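PDB 5BN3: V-type ATP synthase alpha chain from Nanoarchaeum equitans Kin4-M, which belongs to the ATP synthase alpha/beta family and is probably subunit A of a V-type rotary ATPase. Local coordinates for residues G16-S19 with I20-V24. Numbering follows the deposited sequence.
Sequences GKFS and IFEVV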
ATOM      1  N   GLY A  16      12.694 -16.588 -38.588  1.00 58.78           N
ATOM      2  CA  GLY A  16      13.904 -16.984 -39.283  1.00 58.60           C
ATOM      3  C   GLY A  16      14.783 -17.928 -38.487  1.00 55.35           C
ATOM      4  O   GLY A  16      14.311 -18.614 -37.578  1.00 64.18           O
ATOM      5  N   LYS A  17      16.065 -17.970 -38.836  1.00 62.55           N
ATOM      6  CA  LYS A  17      17.028 -18.807 -38.129  1.00 68.66           C
ATOM      7  C   LYS A  17      18.028 -17.944 -37.367  1.00 60.23           C
ATOM      8  O   LYS A  17      18.743 -17.134 -37.963  1.00 61.12           O
ATOM      9  CB  LYS A  17      17.754 -19.720 -39.104  1.00 68.77           C
ATOM     10  N   PHE A  18      18.081 -18.121 -36.051  1.00 59.49           N
ATOM     11  CA  PHE A  18      18.951 -17.307 -35.210  1.00 62.39           C
ATOM     12  C   PHE A  18      19.614 -18.131 -34.112  1.00 59.19           C
ATOM     13  O   PHE A  18      19.226 -19.271 -33.858  1.00 57.47           O
ATOM     14  CB  PHE A  18      18.153 -16.166 -34.575  1.00 58.81           C
ATOM     15  CG  PHE A  18      17.526 -15.229 -35.569  1.00 53.71           C
ATOM     16  CD1 PHE A  18      18.233 -14.143 -36.058  1.00 57.57           C
ATOM     17  CD2 PHE A  18      16.225 -15.429 -36.007  1.00 55.48           C
ATOM     18  CE1 PHE A  18      17.656 -13.273 -36.967  1.00 59.60           C
ATOM     19  CE2 PHE A  18      15.641 -14.562 -36.914  1.00 50.02           C
ATOM     20  CZ  PHE A  18      16.360 -13.484 -37.397  1.00 53.64           C
ATOM     21  N   SER A  19      20.618 -17.544 -33.469  1.00 57.84           N
ATOM     22  CA  SER A  19      21.234 -18.148 -32.296  1.00 56.02           C
ATOM     23  C   SER A  19      21.049 -17.217 -31.107  1.00 50.47           C
ATOM     24  O   SER A  19      21.021 -15.997 -31.270  1.00 50.52           O
ATOM     25  CB  SER A  19      22.721 -18.413 -32.532  1.00 58.76           C
ATOM     26  OG  SER A  19      22.906 -19.423 -33.507  1.00 72.03           O
ATOM     27  N   ILE A  20      20.910 -17.793 -29.917  1.00 49.38           N
ATOM     28  CA  ILE A  20      20.739 -17.006 -28.702  1.00 55.14           C
ATOM     29  C   ILE A  20      21.969 -16.115 -28.478  1.00 45.37           C
ATOM     30  O   ILE A  20      23.109 -16.556 -28.649  1.00 51.18           O
ATOM     31  CB  ILE A  20      20.440 -17.921 -27.478  1.00 52.59           C
ATOM     32  CG1 ILE A  20      19.907 -17.117 -26.292  1.00 66.59           C
ATOM     33  CG2 ILE A  20      21.648 -18.745 -27.090  1.00 49.66           C
ATOM     34  CD1 ILE A  20      18.435 -16.829 -26.380  1.00 59.10           C
ATOM     35  N   PHE A  21      21.720 -14.848 -28.157  1.00 45.03           N
ATOM     36  CA  PHE A  21      22.773 -13.851 -27.936  1.00 52.79           C
ATOM     37  C   PHE A  21      23.593 -13.498 -29.178  1.00 51.79           C
ATOM     38  O   PHE A  21      24.662 -12.894 -29.077  1.00 45.23           O
ATOM     39  CB  PHE A  21      23.673 -14.248 -26.762  1.00 52.16           C
ATOM     40  CG  PHE A  21      22.931 -14.405 -25.469  1.00 67.99           C
ATOM     41  CD1 PHE A  21      22.374 -13.301 -24.842  1.00 65.01           C
ATOM     42  CD2 PHE A  21      22.780 -15.651 -24.884  1.00 71.61           C
ATOM     43  CE1 PHE A  21      21.682 -13.436 -23.653  1.00 80.34           C
ATOM     44  CE2 PHE A  21      22.090 -15.794 -23.694  1.00 70.57           C
ATOM     45  CZ  PHE A  21      21.540 -14.684 -23.077  1.00 71.52           C
ATOM     46  N   GLU A  22      23.078 -13.855 -30.350  1.00 52.41           N
ATOM     47  CA  GLU A  22      23.695 -13.431 -31.598  1.00 50.22           C
ATOM     48  C   GLU A  22      23.349 -11.970 -31.846  1.00 48.30           C
ATOM     49  O   GLU A  22      22.212 -11.544 -31.621  1.00 44.26           O
ATOM     50  CB  GLU A  22      23.195 -14.286 -32.764  1.00 54.29           C
ATOM     51  CG  GLU A  22      23.766 -13.893 -34.116  1.00 61.43           C
ATOM     52  CD  GLU A  22      23.057 -14.575 -35.268  1.00 68.25           C
ATOM     53  OE1 GLU A  22      22.177 -15.429 -35.018  1.00 62.97           O
ATOM     54  OE2 GLU A  22      23.379 -14.252 -36.429  1.00 62.55           O
ATOM     55  N   VAL A  23      24.333 -11.198 -32.294  1.00 41.02           N
ATOM     56  CA  VAL A  23      24.081  -9.825 -32.707  1.00 36.37           C
ATOM     57  C   VAL A  23      23.480  -9.842 -34.102  1.00 53.84           C
ATOM     58  O   VAL A  23      24.003 -10.501 -35.001  1.00 49.31           O
ATOM     59  CB  VAL A  23      25.368  -8.987 -32.714  1.00 46.25           C
ATOM     60  CG1 VAL A  23      25.117  -7.634 -33.353  1.00 47.11           C
ATOM     61  CG2 VAL A  23      25.871  -8.803 -31.304  1.00 53.14           C
ATOM     62  N   VAL A  24      22.372  -9.133 -34.275  1.00 40.15           N
ATOM     63  CA  VAL A  24      21.724  -9.057 -35.575  1.00 44.72           C
ATOM     64  C   VAL A  24      21.626  -7.612 -36.037  1.00 47.90           C
ATOM     65  O   VAL A  24      21.797  -6.681 -35.247  1.00 49.44           O
ATOM     66  CB  VAL A  24      20.316  -9.686 -35.558  1.00 45.89           C
ATOM     67  CG1 VAL A  24      20.406 -11.178 -35.313  1.00 44.27           C
ATOM     68  CG2 VAL A  24      19.445  -9.024 -34.497  1.00 45.63           C
TER
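Ser19 and Glu22 are joined twice across a type II beta turn, in the link between strands 11-15 and 23-26 of the N-terminal beta-barrel domain. The turn's own bond runs from Glu22 N to Ser19 O, 3.1 Å long, with the donor 46° out of the carbonyl plane. The second brings the Glu22 side chain back to the amide of the same residue: Ser19 N gives its hydrogen to Glu22 OE1 at 3.1 Å, the amide lying almost in line with the C-O bond of that oxygen. Glu22 manages this by running extended, CG anti to the backbone N (chi1 179°), which carries the carboxylate alongside the incoming chain. OE1 also lies at the edge of the Phe18 ring, near its plane, and 3.7 Å from Phe18 CA. Next to it the side chains of Phe18 and Val24 cross at about a right angle, with Phe18 CD1 3.8 Å from Val24 CG1; strands 31-39, 42-47 and 60-61 also contribute side chains to this apolar patch. Phe21, third in the turn, has the positive phi (66°) of a type II turn, and its side chain packs on Tyr46 of the neighbouring NEQ263 chain. The other carboxylate oxygen of buried Glu22 is held as well: OE2 accepts from Thr63 N, Gly64 N and Asn62 ND2, and this same Asn62 ND2 also bonds to Lys17 O.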